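Local coordinates for possible protein of nuclear scaffold (PDB 3KAE) that probably serves as the Cdc27 (APC3) subunit of the anaphase-promoting complex, its N-terminal tetratricopeptide repeat domain pairing into a homodimer, at residues I41-N46 against T50-H55; K83-I88 against E117-D122; K76-A81 against C124-Y129; G135-S140 against L146-E151. All coordinates share one frame; numbering follows the deposited sequence.

The four contacts belong to an all-helical tetratricopeptide repeat domain and follow the chain from contact 1 onward, except that contact 2 is nested inside the loop that contact 3 closes. Contact 1 joins helices 36-45 and 49-57; its centre lies about 19 Å from that of contact 2 and about 27 Å from that of contact 4. Contacts 2 and 3, with centres about 10 Å apart, hold the same two helices, 78-89 and 113-126, together at successive levels. Contact 4 ties helix 130-143 to helix 147-155 and touches contacts 2 and 3 through helix 113-126. Contacts 1 and 4 also reach the second subunit, so the packing within the chain borders the dimer interface at both.

Contact 1 of 4, residues I41-N46 against T50-H55; sequences IVLYLN and TRALFH
Leu43 carries this contact, touching Arg51, Ala52 and His55. Its CB rests on Ala52 CB at 3.8 Å, where the small methyl lets the backbones come close: the CA atoms of Leu43 and Ala52 are 5.4 Å apart. CD2 of Leu43 lies between the Arg51 backbone and the imidazole, meeting His55 CD2 at 3.8 Å obliquely, while CD1 sits over the centre of one guanidinium face, 4.0 Å above the plane of Arg51. Leu43 CG completes the apolar contact with the aliphatic root of the arginine, 3.9 Å from Arg51 CB, and the two side chains cross at about a right angle.

Helices 36-45 and 49-57 run nearly antiparallel here, their local axes 8.3 Å apart and their directions differing by 168°, an antiparallel packing of neighbouring helices as is usual in tetratricopeptide repeat folds.

Farther out, a bend at chi3 (65°) curls the Arg51 chain so that its charged end covers Leu43 instead of extending away, and a salt bridge from NH1 to Glu48, in the tight turn between the helices, holds it there. The imidazole has a weak hydrogen bond of its own, between His55 ND1 and Arg36. Ile22 of helix 18-31 packs on Leu43 as well, and Met240 of the second subunit lies against Arg51, placing this arginine at the border between the helix pair and the dimer interface.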
# COMPACT_ATOMS: atom_id res chain seq x y z
N ILE C 41 0.44 -8.60 -6.19
CA ILE C 41 -0.11 -7.65 -5.23
C ILE C 41 0.96 -7.06 -4.33
O ILE C 41 1.13 -5.85 -4.28
CB ILE C 41 -1.21 -8.31 -4.39
CG1 ILE C 41 -2.37 -8.71 -5.30
CG2 ILE C 41 -1.71 -7.36 -3.31
CD1 ILE C 41 -3.56 -9.25 -4.58
N VAL C 42 1.72 -7.93 -3.66
CA VAL C 42 2.75 -7.48 -2.75
C VAL C 42 3.78 -6.61 -3.47
O VAL C 42 4.28 -5.63 -2.93
CB VAL C 42 3.40 -8.66 -2.00
CG1 VAL C 42 4.54 -8.18 -1.13
CG2 VAL C 42 2.35 -9.38 -1.16
N LEU C 43 4.04 -6.95 -4.72
CA LEU C 43 4.95 -6.15 -5.54
C LEU C 43 4.32 -4.77 -5.81
O LEU C 43 5.00 -3.74 -5.79
CB LEU C 43 5.21 -6.88 -6.86
CG LEU C 43 6.62 -7.18 -7.40
CD1 LEU C 43 7.67 -7.28 -6.33
CD2 LEU C 43 6.60 -8.48 -8.22
N TYR C 44 3.01 -4.76 -6.08
CA TYR C 44 2.29 -3.50 -6.30
C TYR C 44 2.40 -2.67 -5.02
O TYR C 44 2.81 -1.51 -5.06
CB TYR C 44 0.82 -3.74 -6.68
CG TYR C 44 0.04 -2.44 -6.78
CD1 TYR C 44 0.00 -1.72 -7.97
CD2 TYR C 44 -0.60 -1.91 -5.67
CE1 TYR C 44 -0.68 -0.53 -8.06
CE2 TYR C 44 -1.31 -0.72 -5.76
CZ TYR C 44 -1.34 -0.03 -6.96
OH TYR C 44 -2.00 1.16 -7.05
N LEU C 45 2.07 -3.28 -3.89
CA LEU C 45 2.12 -2.58 -2.62
C LEU C 45 3.49 -1.99 -2.33
O LEU C 45 3.60 -0.96 -1.66
CB LEU C 45 1.68 -3.48 -1.47
CG LEU C 45 0.20 -3.88 -1.50
CD1 LEU C 45 -0.07 -5.00 -0.48
CD2 LEU C 45 -0.71 -2.65 -1.25
N ASN C 46 4.54 -2.63 -2.84
CA ASN C 46 5.89 -2.18 -2.57
C ASN C 46 6.34 -1.13 -3.57
O ASN C 46 7.51 -0.72 -3.58
CB ASN C 46 6.87 -3.36 -2.53
CG ASN C 46 8.20 -2.99 -1.93
OD1 ASN C 46 9.27 -3.38 -2.43
ND2 ASN C 46 8.16 -2.21 -0.85
N THR C 50 6.42 -2.21 -12.64
CA THR C 50 6.98 -2.92 -13.79
C THR C 50 7.24 -4.39 -13.46
O THR C 50 6.99 -5.27 -14.28
CB THR C 50 8.26 -2.27 -14.29
OG1 THR C 50 8.06 -0.86 -14.40
CG2 THR C 50 8.66 -2.84 -15.65
N ARG C 51 7.72 -4.65 -12.24
CA ARG C 51 7.94 -6.02 -11.81
C ARG C 51 6.63 -6.77 -11.64
O ARG C 51 6.51 -7.94 -12.00
CB ARG C 51 8.76 -6.06 -10.51
CG ARG C 51 10.24 -5.77 -10.71
CD ARG C 51 11.04 -5.97 -9.44
NE ARG C 51 11.04 -7.37 -9.00
CZ ARG C 51 11.35 -7.77 -7.77
NH1 ARG C 51 11.68 -6.88 -6.84
NH2 ARG C 51 11.31 -9.05 -7.47
N ALA C 52 5.63 -6.08 -11.08
CA ALA C 52 4.34 -6.71 -10.86
C ALA C 52 3.72 -7.08 -12.20
O ALA C 52 3.06 -8.11 -12.32
CB ALA C 52 3.41 -5.76 -10.05
N LEU C 53 3.91 -6.23 -13.21
CA LEU C 53 3.35 -6.47 -14.54
C LEU C 53 3.93 -7.75 -15.15
O LEU C 53 3.22 -8.53 -15.80
CB LEU C 53 3.59 -5.28 -15.46
CG LEU C 53 2.63 -4.08 -15.32
CD1 LEU C 53 3.14 -2.86 -16.05
CD2 LEU C 53 1.22 -4.43 -15.81
N PHE C 54 5.22 -7.96 -14.93
CA PHE C 54 5.86 -9.17 -15.42
C PHE C 54 5.08 -10.38 -14.93
O PHE C 54 4.78 -11.29 -15.70
CB PHE C 54 7.32 -9.24 -14.96
N HIS C 55 4.70 -10.39 -13.66
CA HIS C 55 3.98 -11.55 -13.14
C HIS C 55 2.54 -11.56 -13.63
O HIS C 55 1.94 -12.61 -13.86
CB HIS C 55 4.04 -11.59 -11.62
CG HIS C 55 5.39 -11.96 -11.09
ND1 HIS C 55 5.72 -13.26 -10.73
CD2 HIS C 55 6.51 -11.22 -10.88
CE1 HIS C 55 6.97 -13.29 -10.31
NE2 HIS C 55 7.47 -12.07 -10.40

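Contact 2 of 4, residues K83-I88 against E117-D122; sequences KSLESI and ESLLGD
Leu85 and Leu119 are brought together by different first torsions. In Leu85, CG lies opposite the carbonyl carbon (chi1 -82°), which extends the isobutyl group toward helix 113-126. In Leu119, CG instead lies opposite the backbone N (chi1 -152°), and the two side chains cross at about a right angle.

As modelled, CD1 of Leu85 points between Leu119 and Leu120. The modelled separation of Leu85 CD1 and Leu119 CD1 is shorter than carbons allow, so the exact placing of these methyls is doubtful. The contact is clearer at Leu120, where Leu85 CD1 lies 3.8 Å from Leu120 CD1 and 3.7 Å from the backbone at Leu120 N. Phe116 and Leu123 of helix 113-126 also pack on Leu85, and Ser69 of helix 62-74 touches both Leu85 and Leu119, making this a junction of three helices in the tetratricopeptide repeat stack.

On helix 78-89 itself, Ser87 OG turns back to Lys83 O at 3.3 Å. That carbonyl also accepts from Ser87 N, the two donors arriving from opposite faces of its plane. Between the segments, by contrast, no hydrogen bond forms: the side chains meet only through carbon, and the one polar atom touched, Leu120 N, is met by a methyl. Such an apolar contact would be held mainly by burial of the leucines away from water.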
# COMPACT_ATOMS: atom_id res chain seq x y z
N LYS C 83 -7.45 -0.80 -21.62
CA LYS C 83 -7.64 -2.11 -22.24
C LYS C 83 -7.78 -3.21 -21.18
O LYS C 83 -8.61 -4.10 -21.30
CB LYS C 83 -6.48 -2.43 -23.19
N SER C 84 -6.97 -3.12 -20.13
CA SER C 84 -6.98 -4.15 -19.09
C SER C 84 -8.33 -4.21 -18.40
O SER C 84 -8.85 -5.29 -18.13
CB SER C 84 -5.86 -3.92 -18.06
OG SER C 84 -4.60 -4.25 -18.60
N LEU C 85 -8.90 -3.04 -18.10
CA LEU C 85 -10.15 -2.97 -17.37
C LEU C 85 -11.31 -3.48 -18.20
O LEU C 85 -12.19 -4.17 -17.70
CB LEU C 85 -10.45 -1.53 -16.96
CG LEU C 85 -9.80 -0.96 -15.73
CD1 LEU C 85 -10.29 0.46 -15.55
CD2 LEU C 85 -10.13 -1.81 -14.51
N GLU C 86 -11.32 -3.09 -19.48
CA GLU C 86 -12.39 -3.47 -20.38
C GLU C 86 -12.49 -4.99 -20.49
O GLU C 86 -13.58 -5.54 -20.65
CB GLU C 86 -12.16 -2.87 -21.76
CG GLU C 86 -12.29 -1.35 -21.80
CD GLU C 86 -11.92 -0.78 -23.16
OE1 GLU C 86 -11.13 -1.42 -23.89
OE2 GLU C 86 -12.42 0.31 -23.50
N SER C 87 -11.34 -5.66 -20.41
CA SER C 87 -11.32 -7.12 -20.42
C SER C 87 -12.27 -7.67 -19.37
O SER C 87 -12.99 -8.63 -19.61
CB SER C 87 -9.90 -7.65 -20.16
OG SER C 87 -9.03 -7.34 -21.23
N ILE C 88 -12.27 -7.05 -18.19
CA ILE C 88 -13.14 -7.46 -17.10
C ILE C 88 -14.60 -7.17 -17.42
O ILE C 88 -15.43 -8.07 -17.45
CB ILE C 88 -12.79 -6.73 -15.79
CG1 ILE C 88 -11.28 -6.81 -15.52
CG2 ILE C 88 -13.59 -7.31 -14.63
CD1 ILE C 88 -10.83 -6.14 -14.24
N GLU C 117 -15.66 1.33 -13.29
CA GLU C 117 -16.18 2.53 -13.97
C GLU C 117 -15.49 3.79 -13.47
O GLU C 117 -15.22 4.71 -14.24
CB GLU C 117 -17.69 2.65 -13.77
CG GLU C 117 -18.48 1.51 -14.40
CD GLU C 117 -18.45 1.54 -15.92
OE1 GLU C 117 -17.94 2.54 -16.48
OE2 GLU C 117 -18.93 0.57 -16.55
N SER C 118 -15.19 3.82 -12.17
CA SER C 118 -14.48 4.94 -11.57
C SER C 118 -13.08 5.07 -12.15
O SER C 118 -12.68 6.16 -12.58
CB SER C 118 -14.42 4.77 -10.05
OG SER C 118 -13.57 5.75 -9.48
N LEU C 119 -12.35 3.96 -12.16
CA LEU C 119 -11.00 3.92 -12.68
C LEU C 119 -11.02 4.23 -14.17
O LEU C 119 -10.18 4.95 -14.69
CB LEU C 119 -10.39 2.54 -12.41
CG LEU C 119 -8.89 2.31 -12.24
CD1 LEU C 119 -8.28 1.72 -13.48
CD2 LEU C 119 -8.13 3.58 -11.79
N LEU C 120 -12.01 3.66 -14.85
CA LEU C 120 -12.24 3.94 -16.25
C LEU C 120 -12.51 5.45 -16.48
O LEU C 120 -12.09 6.02 -17.49
CB LEU C 120 -13.44 3.12 -16.68
CG LEU C 120 -13.38 2.24 -17.92
CD1 LEU C 120 -12.02 2.00 -18.54
CD2 LEU C 120 -14.27 1.00 -17.83
N GLY C 121 -13.15 6.09 -15.52
CA GLY C 121 -13.43 7.51 -15.63
C GLY C 121 -12.13 8.29 -15.56
O GLY C 121 -11.89 9.18 -16.37
N ASP C 122 -11.30 7.94 -14.58
CA ASP C 122 -9.99 8.56 -14.40
C ASP C 122 -9.11 8.40 -15.63
O ASP C 122 -8.49 9.36 -16.09
CB ASP C 122 -9.27 7.97 -13.18
CG ASP C 122 -9.96 8.32 -11.87
OD1 ASP C 122 -10.83 9.23 -11.89
OD2 ASP C 122 -9.63 7.69 -10.83

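Contact 3 of 4, residues K76-A81 against C124-Y129; sequences KDYKKA and CTLSGY
The ring of Tyr78 is sandwiched between a carbonyl oxygen and an aliphatic carbon: Lys76 O lies 3.6 Å above the centre of one face, while Leu126 CB of the other segment lies over the opposite face, offset toward the rim. The latter is a CH-pi contact, with Leu126 CB 4.0 Å from the Tyr78 ring centroid and 14° off the ring normal. It joins the start of helix 78-89 to the end of helix 113-126, at the surface of the tetratricopeptide repeat array.

Chi1 of Tyr78 (-54°) sets CG opposite the carbonyl carbon, so that the ring stands up across Leu126 at about a right angle to that side chain. Leu126 then runs past the phenol end of the ring, its CD1 3.9 Å from Tyr78 CE1. Nearer the backbone, Ser127 OG makes a looser contact with Tyr78 CB, at 4.1 Å.

Both segments hold helix ends. Helix 113-126 closes in a Schellman motif at Gly128, whose positive phi lets the chain turn back; Tyr129 N bonds to Cys124 O at 2.7 Å and Gly128 N to Thr125 O at 3.0 Å. A second Schellman motif, with Lys76 as its C-prime residue, ends helix 62-74, and the next helix starts almost at once at the N-cap Asp77. There OD1 of Asp77 accepts a weak capping bond from Lys80 N, while Asp77 OD2 takes Lys80 NZ at 3.0 Å in a salt bridge through its syn lone pair, the one on the side of OD1.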
# COMPACT_ATOMS: atom_id res chain seq x y z
N LYS C 76 1.53 5.57 -16.26
CA LYS C 76 0.88 6.48 -17.21
C LYS C 76 0.65 5.88 -18.61
O LYS C 76 0.46 6.61 -19.58
CB LYS C 76 1.64 7.81 -17.31
CG LYS C 76 1.72 8.58 -16.01
CD LYS C 76 2.49 9.87 -16.18
CE LYS C 76 2.69 10.58 -14.86
NZ LYS C 76 3.67 9.86 -14.00
N ASP C 77 0.66 4.55 -18.71
CA ASP C 77 0.25 3.90 -19.95
C ASP C 77 -1.26 3.73 -19.92
O ASP C 77 -1.78 2.64 -19.66
CB ASP C 77 0.94 2.55 -20.13
CG ASP C 77 0.80 2.01 -21.55
OD1 ASP C 77 -0.15 2.43 -22.25
OD2 ASP C 77 1.64 1.18 -21.97
N TYR C 78 -1.98 4.82 -20.19
CA TYR C 78 -3.41 4.83 -20.02
C TYR C 78 -4.14 3.90 -20.99
O TYR C 78 -5.18 3.33 -20.63
CB TYR C 78 -3.96 6.27 -20.07
CG TYR C 78 -3.27 7.19 -19.08
CD1 TYR C 78 -3.14 6.83 -17.74
CD2 TYR C 78 -2.74 8.42 -19.47
CE1 TYR C 78 -2.50 7.65 -16.83
CE2 TYR C 78 -2.11 9.26 -18.57
CZ TYR C 78 -1.99 8.86 -17.24
OH TYR C 78 -1.36 9.68 -16.33
N LYS C 79 -3.60 3.74 -22.19
CA LYS C 79 -4.29 2.94 -23.20
C LYS C 79 -4.32 1.50 -22.73
O LYS C 79 -5.31 0.79 -22.91
CB LYS C 79 -3.59 3.06 -24.55
N LYS C 80 -3.22 1.07 -22.14
CA LYS C 80 -3.13 -0.30 -21.64
C LYS C 80 -3.96 -0.46 -20.38
O LYS C 80 -4.67 -1.46 -20.23
CB LYS C 80 -1.67 -0.70 -21.42
CG LYS C 80 -0.90 -0.89 -22.72
CD LYS C 80 0.48 -1.52 -22.48
CE LYS C 80 1.21 -1.80 -23.79
NZ LYS C 80 1.94 -0.61 -24.33
N ALA C 81 -3.88 0.52 -19.48
CA ALA C 81 -4.73 0.55 -18.29
C ALA C 81 -6.19 0.33 -18.67
O ALA C 81 -6.86 -0.53 -18.10
CB ALA C 81 -4.55 1.85 -17.52
N CYS C 124 -10.05 7.67 -18.86
CA CYS C 124 -10.59 8.46 -20.00
C CYS C 124 -10.20 9.91 -19.84
O CYS C 124 -9.70 10.52 -20.76
CB CYS C 124 -12.11 8.38 -20.11
SG CYS C 124 -12.72 6.77 -20.61
N THR C 125 -10.43 10.43 -18.64
CA THR C 125 -10.06 11.81 -18.32
C THR C 125 -8.58 12.09 -18.53
O THR C 125 -8.21 13.02 -19.25
CB THR C 125 -10.43 12.16 -16.88
OG1 THR C 125 -11.85 12.14 -16.73
CG2 THR C 125 -9.90 13.54 -16.53
N LEU C 126 -7.72 11.31 -17.89
CA LEU C 126 -6.29 11.52 -17.98
C LEU C 126 -5.83 11.36 -19.42
O LEU C 126 -4.79 11.89 -19.83
CB LEU C 126 -5.55 10.52 -17.10
CG LEU C 126 -5.60 10.77 -15.60
CD1 LEU C 126 -5.29 9.48 -14.84
CD2 LEU C 126 -4.62 11.86 -15.25
N SER C 127 -6.62 10.62 -20.19
CA SER C 127 -6.25 10.23 -21.54
C SER C 127 -6.83 11.22 -22.57
O SER C 127 -6.61 11.10 -23.78
CB SER C 127 -6.73 8.80 -21.80
OG SER C 127 -6.11 8.23 -22.93
N GLY C 128 -7.57 12.21 -22.08
CA GLY C 128 -8.10 13.26 -22.94
C GLY C 128 -9.53 13.07 -23.41
O GLY C 128 -10.00 13.80 -24.28
N TYR C 129 -10.23 12.09 -22.84
CA TYR C 129 -11.64 11.87 -23.19
C TYR C 129 -12.53 12.20 -22.00
O TYR C 129 -13.08 11.31 -21.36
CB TYR C 129 -11.88 10.44 -23.65
CG TYR C 129 -11.03 10.00 -24.83
CD1 TYR C 129 -11.57 9.90 -26.11
CD2 TYR C 129 -9.68 9.70 -24.66
CE1 TYR C 129 -10.79 9.50 -27.19
CE2 TYR C 129 -8.90 9.30 -25.73
CZ TYR C 129 -9.46 9.21 -26.99
OH TYR C 129 -8.69 8.81 -28.06

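Contact 4 of 4, residues G135-S140 against L146-E151; sequences GHYVRS and LFSPVE
Tyr137 and Pro149 mark where two helices pass steeply, their local axes 8.8 Å apart at a signed crossing angle of -114°, and here the CA atoms of Tyr137 and Pro149 come within 4.4 Å. The tyrosine ring approaches the proline obliquely, its CD1 3.5 Å from Pro149 CA, while Pro149 CB nestles against the backbone at Tyr137 O, 3.6 Å away. Ser148 O lies over one face of the same ring, toward its rim.

Helices 130-143 and 147-155 follow each other in the tetratricopeptide repeat domain, and the short connection between them lets them cross here. Pro149 stands in the first turn of the latter helix, where a missing N-H costs no helical bond. Its CG meets Ser140 OG at 3.5 Å, and Leu146 CD1 lies 3.9 Å from that hydroxyl. Placed opposite its own backbone N (chi1 173°), Ser140 OG reaches this apolar pair while hydrogen-bonding to Glu114 O.

Tyr137 OH and Ser148 OG, 4.1 Å apart, do not bond each other; both hydrogen-bond to Asp122 OD1 of helix 113-126, which fixes the phenol end and the serine together. At the start of helix 147-155, Phe147 N is hydrogen-bonded to Thr20 OG1 of the second subunit.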
# COMPACT_ATOMS: atom_id res chain seq x y z
N GLY C 135 -19.15 9.95 -18.27
CA GLY C 135 -20.09 8.86 -18.43
C GLY C 135 -19.78 7.66 -17.54
O GLY C 135 -20.70 7.02 -17.01
N HIS C 136 -18.49 7.35 -17.38
CA HIS C 136 -18.10 6.27 -16.45
C HIS C 136 -18.33 6.72 -15.01
O HIS C 136 -18.83 5.94 -14.20
CB HIS C 136 -16.66 5.81 -16.68
CG HIS C 136 -16.43 5.22 -18.04
ND1 HIS C 136 -17.11 4.12 -18.51
CD2 HIS C 136 -15.60 5.61 -19.05
CE1 HIS C 136 -16.71 3.85 -19.74
NE2 HIS C 136 -15.80 4.73 -20.09
N TYR C 137 -18.01 7.97 -14.71
CA TYR C 137 -18.27 8.50 -13.37
C TYR C 137 -19.76 8.44 -13.03
O TYR C 137 -20.14 8.07 -11.92
CB TYR C 137 -17.80 9.94 -13.24
CG TYR C 137 -16.31 10.15 -13.28
CD1 TYR C 137 -15.43 9.24 -12.68
CD2 TYR C 137 -15.79 11.27 -13.89
CE1 TYR C 137 -14.06 9.46 -12.73
CE2 TYR C 137 -14.44 11.50 -13.94
CZ TYR C 137 -13.57 10.60 -13.36
OH TYR C 137 -12.23 10.87 -13.42
N VAL C 138 -20.58 8.80 -14.01
CA VAL C 138 -22.03 8.75 -13.83
C VAL C 138 -22.45 7.32 -13.55
O VAL C 138 -23.22 7.06 -12.62
CB VAL C 138 -22.77 9.29 -15.06
CG1 VAL C 138 -24.23 8.87 -15.03
CG2 VAL C 138 -22.64 10.79 -15.12
N ARG C 139 -21.95 6.38 -14.36
CA ARG C 139 -22.38 5.00 -14.25
C ARG C 139 -21.89 4.42 -12.92
O ARG C 139 -22.59 3.65 -12.27
CB ARG C 139 -21.91 4.18 -15.46
CG ARG C 139 -22.51 2.79 -15.56
CD ARG C 139 -22.63 2.32 -17.01
NE ARG C 139 -21.49 2.73 -17.80
CZ ARG C 139 -21.47 3.51 -18.88
NH1 ARG C 139 -20.30 3.77 -19.43
NH2 ARG C 139 -22.58 4.02 -19.42
N SER C 140 -20.71 4.85 -12.51
CA SER C 140 -20.15 4.43 -11.24
C SER C 140 -20.97 4.95 -10.06
O SER C 140 -21.27 4.21 -9.11
CB SER C 140 -18.73 4.93 -11.10
OG SER C 140 -18.25 4.68 -9.80
N LEU C 146 -18.24 6.73 -4.61
CA LEU C 146 -16.79 6.69 -4.59
C LEU C 146 -16.31 8.12 -4.78
O LEU C 146 -17.02 8.95 -5.37
CB LEU C 146 -16.22 5.78 -5.69
CG LEU C 146 -16.60 4.29 -5.64
CD1 LEU C 146 -16.02 3.57 -6.80
CD2 LEU C 146 -16.18 3.61 -4.34
N PHE C 147 -15.12 8.40 -4.27
CA PHE C 147 -14.58 9.75 -4.20
C PHE C 147 -14.32 10.40 -5.55
O PHE C 147 -14.64 11.57 -5.73
CB PHE C 147 -13.29 9.76 -3.38
CG PHE C 147 -12.61 11.11 -3.33
CD1 PHE C 147 -11.60 11.43 -4.24
CD2 PHE C 147 -12.97 12.04 -2.36
CE1 PHE C 147 -10.97 12.66 -4.18
CE2 PHE C 147 -12.33 13.28 -2.29
CZ PHE C 147 -11.34 13.59 -3.21
N SER C 148 -13.72 9.66 -6.48
CA SER C 148 -13.38 10.28 -7.75
C SER C 148 -14.58 10.63 -8.66
O SER C 148 -14.58 11.70 -9.26
CB SER C 148 -12.35 9.45 -8.52
OG SER C 148 -11.62 10.30 -9.40
N PRO C 149 -15.55 9.72 -8.80
CA PRO C 149 -16.76 10.07 -9.56
C PRO C 149 -17.51 11.25 -8.90
O PRO C 149 -17.87 12.22 -9.58
CB PRO C 149 -17.59 8.77 -9.51
CG PRO C 149 -16.59 7.70 -9.29
CD PRO C 149 -15.53 8.30 -8.41
N VAL C 150 -17.70 11.18 -7.58
CA VAL C 150 -18.37 12.25 -6.85
C VAL C 150 -17.68 13.61 -7.03
O VAL C 150 -18.33 14.59 -7.42
CB VAL C 150 -18.52 11.91 -5.35
CG1 VAL C 150 -18.99 13.14 -4.57
CG2 VAL C 150 -19.49 10.76 -5.17
N GLU C 151 -16.37 13.68 -6.78
CA GLU C 151 -15.68 14.97 -6.86
C GLU C 151 -15.63 15.55 -8.28
O GLU C 151 -15.66 16.77 -8.46
CB GLU C 151 -14.28 14.91 -6.23
CG GLU C 151 -14.33 14.72 -4.71
CD GLU C 151 -14.96 15.93 -3.99
OE1 GLU C 151 -14.36 17.03 -3.97
OE2 GLU C 151 -16.07 15.79 -3.44